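Local structure of tyrosine--tRNA ligase (Archaeoglobus fulgidus, 2CYB) at residues Thr132-Val144 with Glu149-Met161. The protein attaches tyrosine to tRNA(Tyr), probably by first activating the amino acid with ATP to tyrosyl-AMP and then transferring it to the acceptor end of the tRNA. Sequence-based numbering, arbitrary orientation.
With TYR (tyrosine), chain C.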
loop_
_atom_site.group_PDB
_atom_site.type_symbol
_atom_site.label_atom_id
_atom_site.label_comp_id
_atom_site.label_asym_id
_atom_site.label_seq_id
_atom_site.Cartn_x
_atom_site.Cartn_y
_atom_site.Cartn_z
ATOM N N THR A 132 5.774 -1.173 -9.321
ATOM C CA THR A 132 6.413 -2.256 -8.587
ATOM C C THR A 132 5.475 -3.462 -8.453
ATOM O O THR A 132 4.370 -3.336 -7.939
ATOM C CB THR A 132 6.823 -1.772 -7.176
ATOM O OG1 THR A 132 7.691 -0.640 -7.297
ATOM C CG2 THR A 132 7.532 -2.880 -6.411
ATOM N N THR A 133 5.897 -4.629 -8.931
ATOM C CA THR A 133 5.050 -5.809 -8.799
ATOM C C THR A 133 4.934 -6.192 -7.326
ATOM O O THR A 133 5.847 -5.952 -6.532
ATOM C CB THR A 133 5.627 -7.037 -9.561
ATOM O OG1 THR A 133 6.882 -7.416 -8.979
ATOM C CG2 THR A 133 5.824 -6.716 -11.027
ATOM N N LEU A 134 3.794 -6.763 -6.953
ATOM C CA LEU A 134 3.595 -7.217 -5.584
ATOM C C LEU A 134 4.698 -8.238 -5.259
ATOM O O LEU A 134 5.241 -8.262 -4.165
ATOM C CB LEU A 134 2.221 -7.875 -5.438
ATOM C CG LEU A 134 1.944 -8.528 -4.079
ATOM C CD1 LEU A 134 2.116 -7.495 -2.954
ATOM C CD2 LEU A 134 0.535 -9.109 -4.071
ATOM N N ASN A 135 5.023 -9.075 -6.239
ATOM C CA ASN A 135 6.049 -10.093 -6.070
ATOM C C ASN A 135 7.395 -9.503 -5.632
ATOM O O ASN A 135 8.005 -9.969 -4.666
ATOM C CB ASN A 135 6.232 -10.853 -7.385
ATOM C CG ASN A 135 7.185 -12.019 -7.256
ATOM O OD1 ASN A 135 7.706 -12.516 -8.252
ATOM N ND2 ASN A 135 7.408 -12.472 -6.028
ATOM N N ARG A 136 7.853 -8.480 -6.343
ATOM C CA ARG A 136 9.124 -7.842 -6.030
ATOM C C ARG A 136 9.083 -7.215 -4.635
ATOM O O ARG A 136 10.036 -7.321 -3.864
ATOM C CB ARG A 136 9.438 -6.775 -7.085
ATOM C CG ARG A 136 10.810 -6.106 -6.961
ATOM C CD ARG A 136 11.932 -7.008 -7.473
ATOM N NE ARG A 136 13.246 -6.362 -7.428
ATOM C CZ ARG A 136 13.593 -5.291 -8.139
ATOM N NH1 ARG A 136 14.814 -4.785 -8.022
ATOM N NH2 ARG A 136 12.726 -4.722 -8.968
ATOM N N ALA A 137 7.967 -6.567 -4.311
ATOM C CA ALA A 137 7.820 -5.935 -3.009
ATOM C C ALA A 137 7.824 -6.967 -1.887
ATOM O O ALA A 137 8.512 -6.807 -0.873
ATOM C CB ALA A 137 6.528 -5.135 -2.971
ATOM N N ARG A 138 7.048 -8.028 -2.070
ATOM C CA ARG A 138 6.959 -9.075 -1.065
ATOM C C ARG A 138 8.328 -9.714 -0.833
ATOM O O ARG A 138 8.732 -9.935 0.310
ATOM C CB ARG A 138 5.957 -10.138 -1.510
ATOM C CG ARG A 138 5.543 -11.099 -0.412
ATOM C CD ARG A 138 4.666 -12.204 -0.980
ATOM N NE ARG A 138 3.875 -12.891 0.041
ATOM C CZ ARG A 138 4.367 -13.388 1.172
ATOM N NH1 ARG A 138 5.659 -13.276 1.452
ATOM N NH2 ARG A 138 3.564 -14.021 2.017
ATOM N N ARG A 139 9.043 -10.008 -1.912
ATOM C CA ARG A 139 10.360 -10.622 -1.773
ATOM C C ARG A 139 11.377 -9.704 -1.095
ATOM O O ARG A 139 12.243 -10.172 -0.355
ATOM C CB ARG A 139 10.888 -11.096 -3.137
ATOM C CG ARG A 139 10.127 -12.304 -3.676
ATOM C CD ARG A 139 10.759 -12.925 -4.924
ATOM N NE ARG A 139 10.208 -12.399 -6.172
ATOM C CZ ARG A 139 10.719 -11.377 -6.854
ATOM N NH1 ARG A 139 10.139 -10.975 -7.978
ATOM N NH2 ARG A 139 11.817 -10.766 -6.425
ATOM N N SER A 140 11.269 -8.396 -1.318
ATOM C CA SER A 140 12.211 -7.472 -0.696
ATOM C C SER A 140 12.029 -7.452 0.820
ATOM O O SER A 140 12.957 -7.133 1.567
ATOM C CB SER A 140 12.013 -6.052 -1.251
ATOM O OG SER A 140 10.864 -5.431 -0.684
ATOM N N MET A 141 10.835 -7.818 1.275
ATOM C CA MET A 141 10.521 -7.794 2.697
ATOM C C MET A 141 10.708 -9.114 3.438
ATOM O O MET A 141 10.430 -9.191 4.631
ATOM C CB MET A 141 9.078 -7.321 2.892
ATOM C CG MET A 141 8.849 -5.860 2.520
ATOM S SD MET A 141 9.719 -4.811 3.657
ATOM C CE MET A 141 8.761 -5.055 5.094
ATOM N N ASP A 142 11.173 -10.147 2.743
ATOM C CA ASP A 142 11.354 -11.450 3.383
ATOM C C ASP A 142 12.147 -11.431 4.684
ATOM O O ASP A 142 11.766 -12.083 5.653
ATOM C CB ASP A 142 12.005 -12.435 2.412
ATOM C CG ASP A 142 11.001 -13.063 1.466
ATOM O OD1 ASP A 142 10.085 -13.762 1.953
ATOM O OD2 ASP A 142 11.122 -12.860 0.240
ATOM N N GLU A 143 13.243 -10.685 4.709
ATOM C CA GLU A 143 14.081 -10.615 5.900
ATOM C C GLU A 143 13.824 -9.364 6.745
ATOM O O GLU A 143 14.544 -9.103 7.705
ATOM C CB GLU A 143 15.550 -10.663 5.477
ATOM C CG GLU A 143 15.886 -11.889 4.627
ATOM C CD GLU A 143 17.263 -11.820 3.995
ATOM O OE1 GLU A 143 17.501 -10.903 3.179
ATOM O OE2 GLU A 143 18.105 -12.686 4.310
ATOM N N VAL A 144 12.786 -8.606 6.402
ATOM C CA VAL A 144 12.480 -7.369 7.123
ATOM C C VAL A 144 11.119 -7.353 7.815
ATOM O O VAL A 144 10.981 -6.848 8.933
ATOM C CB VAL A 144 12.553 -6.163 6.155
ATOM C CG1 VAL A 144 12.246 -4.861 6.897
ATOM C CG2 VAL A 144 13.926 -6.107 5.512
ATOM N N GLU A 149 5.112 -14.850 6.503
ATOM C CA GLU A 149 3.989 -15.478 5.824
ATOM C C GLU A 149 2.729 -14.673 6.146
ATOM O O GLU A 149 2.623 -14.091 7.228
ATOM C CB GLU A 149 3.830 -16.922 6.311
ATOM C CG GLU A 149 3.271 -17.885 5.272
ATOM C CD GLU A 149 4.278 -18.224 4.182
ATOM O OE1 GLU A 149 5.354 -18.771 4.510
ATOM O OE2 GLU A 149 3.993 -17.944 2.998
ATOM N N ASP A 150 1.787 -14.634 5.205
ATOM C CA ASP A 150 0.529 -13.909 5.393
ATOM C C ASP A 150 0.733 -12.498 5.961
ATOM O O ASP A 150 0.225 -12.158 7.024
ATOM C CB ASP A 150 -0.386 -14.719 6.308
ATOM C CG ASP A 150 -0.664 -16.109 5.762
ATOM O OD1 ASP A 150 -1.265 -16.929 6.487
ATOM O OD2 ASP A 150 -0.281 -16.380 4.601
ATOM N N PRO A 151 1.481 -11.651 5.243
ATOM C CA PRO A 151 1.729 -10.285 5.714
ATOM C C PRO A 151 0.523 -9.359 5.551
ATOM O O PRO A 151 -0.479 -9.717 4.918
ATOM C CB PRO A 151 2.893 -9.844 4.844
ATOM C CG PRO A 151 2.557 -10.489 3.536
ATOM C CD PRO A 151 2.146 -11.888 3.950
ATOM N N MET A 152 0.633 -8.163 6.128
ATOM C CA MET A 152 -0.424 -7.160 6.015
ATOM C C MET A 152 -0.082 -6.307 4.795
ATOM O O MET A 152 1.075 -6.283 4.359
ATOM C CB MET A 152 -0.445 -6.267 7.265
ATOM C CG MET A 152 -0.448 -7.028 8.577
ATOM S SD MET A 152 -1.818 -8.207 8.610
ATOM C CE MET A 152 -3.114 -7.183 8.673
ATOM N N VAL A 153 -1.068 -5.610 4.231
ATOM C CA VAL A 153 -0.775 -4.760 3.082
ATOM C C VAL A 153 0.256 -3.704 3.489
ATOM O O VAL A 153 1.088 -3.284 2.675
ATOM C CB VAL A 153 -2.050 -4.050 2.530
ATOM C CG1 VAL A 153 -1.669 -3.125 1.356
ATOM C CG2 VAL A 153 -3.076 -5.092 2.067
ATOM N N SER A 154 0.218 -3.289 4.752
ATOM C CA SER A 154 1.153 -2.272 5.222
ATOM C C SER A 154 2.607 -2.696 5.011
ATOM O O SER A 154 3.466 -1.864 4.783
ATOM C CB SER A 154 0.918 -1.963 6.703
ATOM O OG SER A 154 1.090 -3.124 7.505
ATOM N N GLN A 155 2.881 -3.994 5.061
ATOM C CA GLN A 155 4.252 -4.449 4.892
ATOM C C GLN A 155 4.684 -4.468 3.424
ATOM O O GLN A 155 5.870 -4.576 3.117
ATOM C CB GLN A 155 4.416 -5.809 5.596
ATOM C CG GLN A 155 4.333 -5.647 7.125
ATOM C CD GLN A 155 3.836 -6.879 7.871
ATOM O OE1 GLN A 155 2.971 -7.608 7.392
ATOM N NE2 GLN A 155 4.365 -7.093 9.071
ATOM N N MET A 156 3.725 -4.306 2.516
ATOM C CA MET A 156 4.034 -4.276 1.089
ATOM C C MET A 156 4.254 -2.832 0.634
ATOM O O MET A 156 4.857 -2.584 -0.410
ATOM C CB MET A 156 2.903 -4.923 0.282
ATOM C CG MET A 156 2.615 -6.364 0.682
ATOM S SD MET A 156 4.024 -7.477 0.370
ATOM C CE MET A 156 4.779 -7.559 2.018
ATOM N N ILE A 157 3.745 -1.882 1.418
ATOM C CA ILE A 157 3.919 -0.458 1.127
ATOM C C ILE A 157 5.289 -0.033 1.683
ATOM O O ILE A 157 5.984 0.793 1.096
ATOM C CB ILE A 157 2.829 0.388 1.826
ATOM C CG1 ILE A 157 1.459 0.080 1.218
ATOM C CG2 ILE A 157 3.155 1.874 1.709
ATOM C CD1 ILE A 157 0.308 0.675 2.012
ATOM N N TYR A 158 5.645 -0.624 2.823
ATOM C CA TYR A 158 6.902 -0.386 3.548
ATOM C C TYR A 158 8.175 -0.245 2.678
ATOM O O TYR A 158 8.887 0.757 2.777
ATOM C CB TYR A 158 7.054 -1.514 4.591
ATOM C CG TYR A 158 8.233 -1.456 5.536
ATOM C CD1 TYR A 158 8.039 -1.371 6.923
ATOM C CD2 TYR A 158 9.538 -1.568 5.061
ATOM C CE1 TYR A 158 9.122 -1.410 7.805
ATOM C CE2 TYR A 158 10.619 -1.606 5.926
ATOM C CZ TYR A 158 10.411 -1.526 7.290
ATOM O OH TYR A 158 11.501 -1.535 8.127
ATOM N N PRO A 159 8.472 -1.229 1.804
ATOM C CA PRO A 159 9.681 -1.112 0.974
ATOM C C PRO A 159 9.675 0.066 0.013
ATOM O O PRO A 159 10.708 0.679 -0.230
ATOM C CB PRO A 159 9.741 -2.457 0.243
ATOM C CG PRO A 159 8.278 -2.818 0.105
ATOM C CD PRO A 159 7.725 -2.457 1.472
ATOM N N LEU A 160 8.510 0.381 -0.533
ATOM C CA LEU A 160 8.398 1.502 -1.452
ATOM C C LEU A 160 8.766 2.800 -0.735
ATOM O O LEU A 160 9.476 3.648 -1.280
ATOM C CB LEU A 160 6.970 1.605 -1.988
ATOM C CG LEU A 160 6.357 0.312 -2.532
ATOM C CD1 LEU A 160 4.975 0.622 -3.094
ATOM C CD2 LEU A 160 7.257 -0.290 -3.604
ATOM N N MET A 161 8.282 2.943 0.492
ATOM C CA MET A 161 8.547 4.132 1.277
ATOM C C MET A 161 10.004 4.223 1.677
ATOM O O MET A 161 10.554 5.312 1.731
ATOM C CB MET A 161 7.652 4.160 2.514
ATOM C CG MET A 161 6.215 4.549 2.196
ATOM S SD MET A 161 5.205 4.592 3.684
ATOM C CE MET A 161 6.095 5.796 4.697
HETATM N N TYR C . 14.081 -1.368 6.958
HETATM C CA TYR C . 14.997 -0.925 8.038
HETATM C C TYR C . 15.194 -2.027 9.076
HETATM O O TYR C . 15.940 -1.788 10.040
HETATM C CB TYR C . 14.435 0.342 8.692
HETATM C CG TYR C . 14.350 1.483 7.707
HETATM C CD1 TYR C . 13.143 2.138 7.457
HETATM C CD2 TYR C . 15.492 1.907 7.017
HETATM C CE1 TYR C . 13.077 3.199 6.538
HETATM C CE2 TYR C . 15.441 2.949 6.109
HETATM C CZ TYR C . 14.234 3.595 5.873
HETATM O OH TYR C . 14.204 4.641 4.985
HETATM O OXT TYR C . 14.614 -3.119 8.903
#
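The hydroxyl of Tyr158 is gripped twice: the amino N of the bound tyrosine donates to OH over 2.8 Å, and Glu40 holds the same oxygen, while Val144 CG1 packs 3.6 Å from Tyr158 OH. The ligand nitrogen lies at the ring's edge, in its plane. Over one face sits Met141, its CE 3.9 Å from the Tyr158 centroid in a CH-pi contact and its SD approaching obliquely, a Met-aromatic pair. With CG anti to the carbonyl carbon (chi1 -68°), Met141 sets CG 3.3 Å from Gln155 O; bends at chi2 and chi3 turn SD and CE over the ring. Gln155 O and Met156 O are buried without hydrogen-bond partners: Pro159 has no N-H for the first, and at this kink Leu160 N does not bond back to the second. Ser140 OG donates to Ala137 O (2.7 Å) and rests on Pro159 CB. Farther along, Met156 SD lies 3.6 Å from Arg138 CA, beside Leu134 CD1, and Pro151 CG lies over one face of the Arg138 guanidinium, toward its rim; Arg138 NH1 bonds to Lys148 O. A leucine in place of Tyr158 would probably leave the ligand's amino group and Glu40 without this mate and Met141 without its aromatic face. Helix 134-140 crosses the start of helix 154-168 at 87°; Tyr158 from the latter and Val144, beyond the former, line the tyrosine pocket. Helix 181-190 packs against Thr132 and Ser140, helix 119-131 against Leu160, and the second subunit against Leu134 and Ala137.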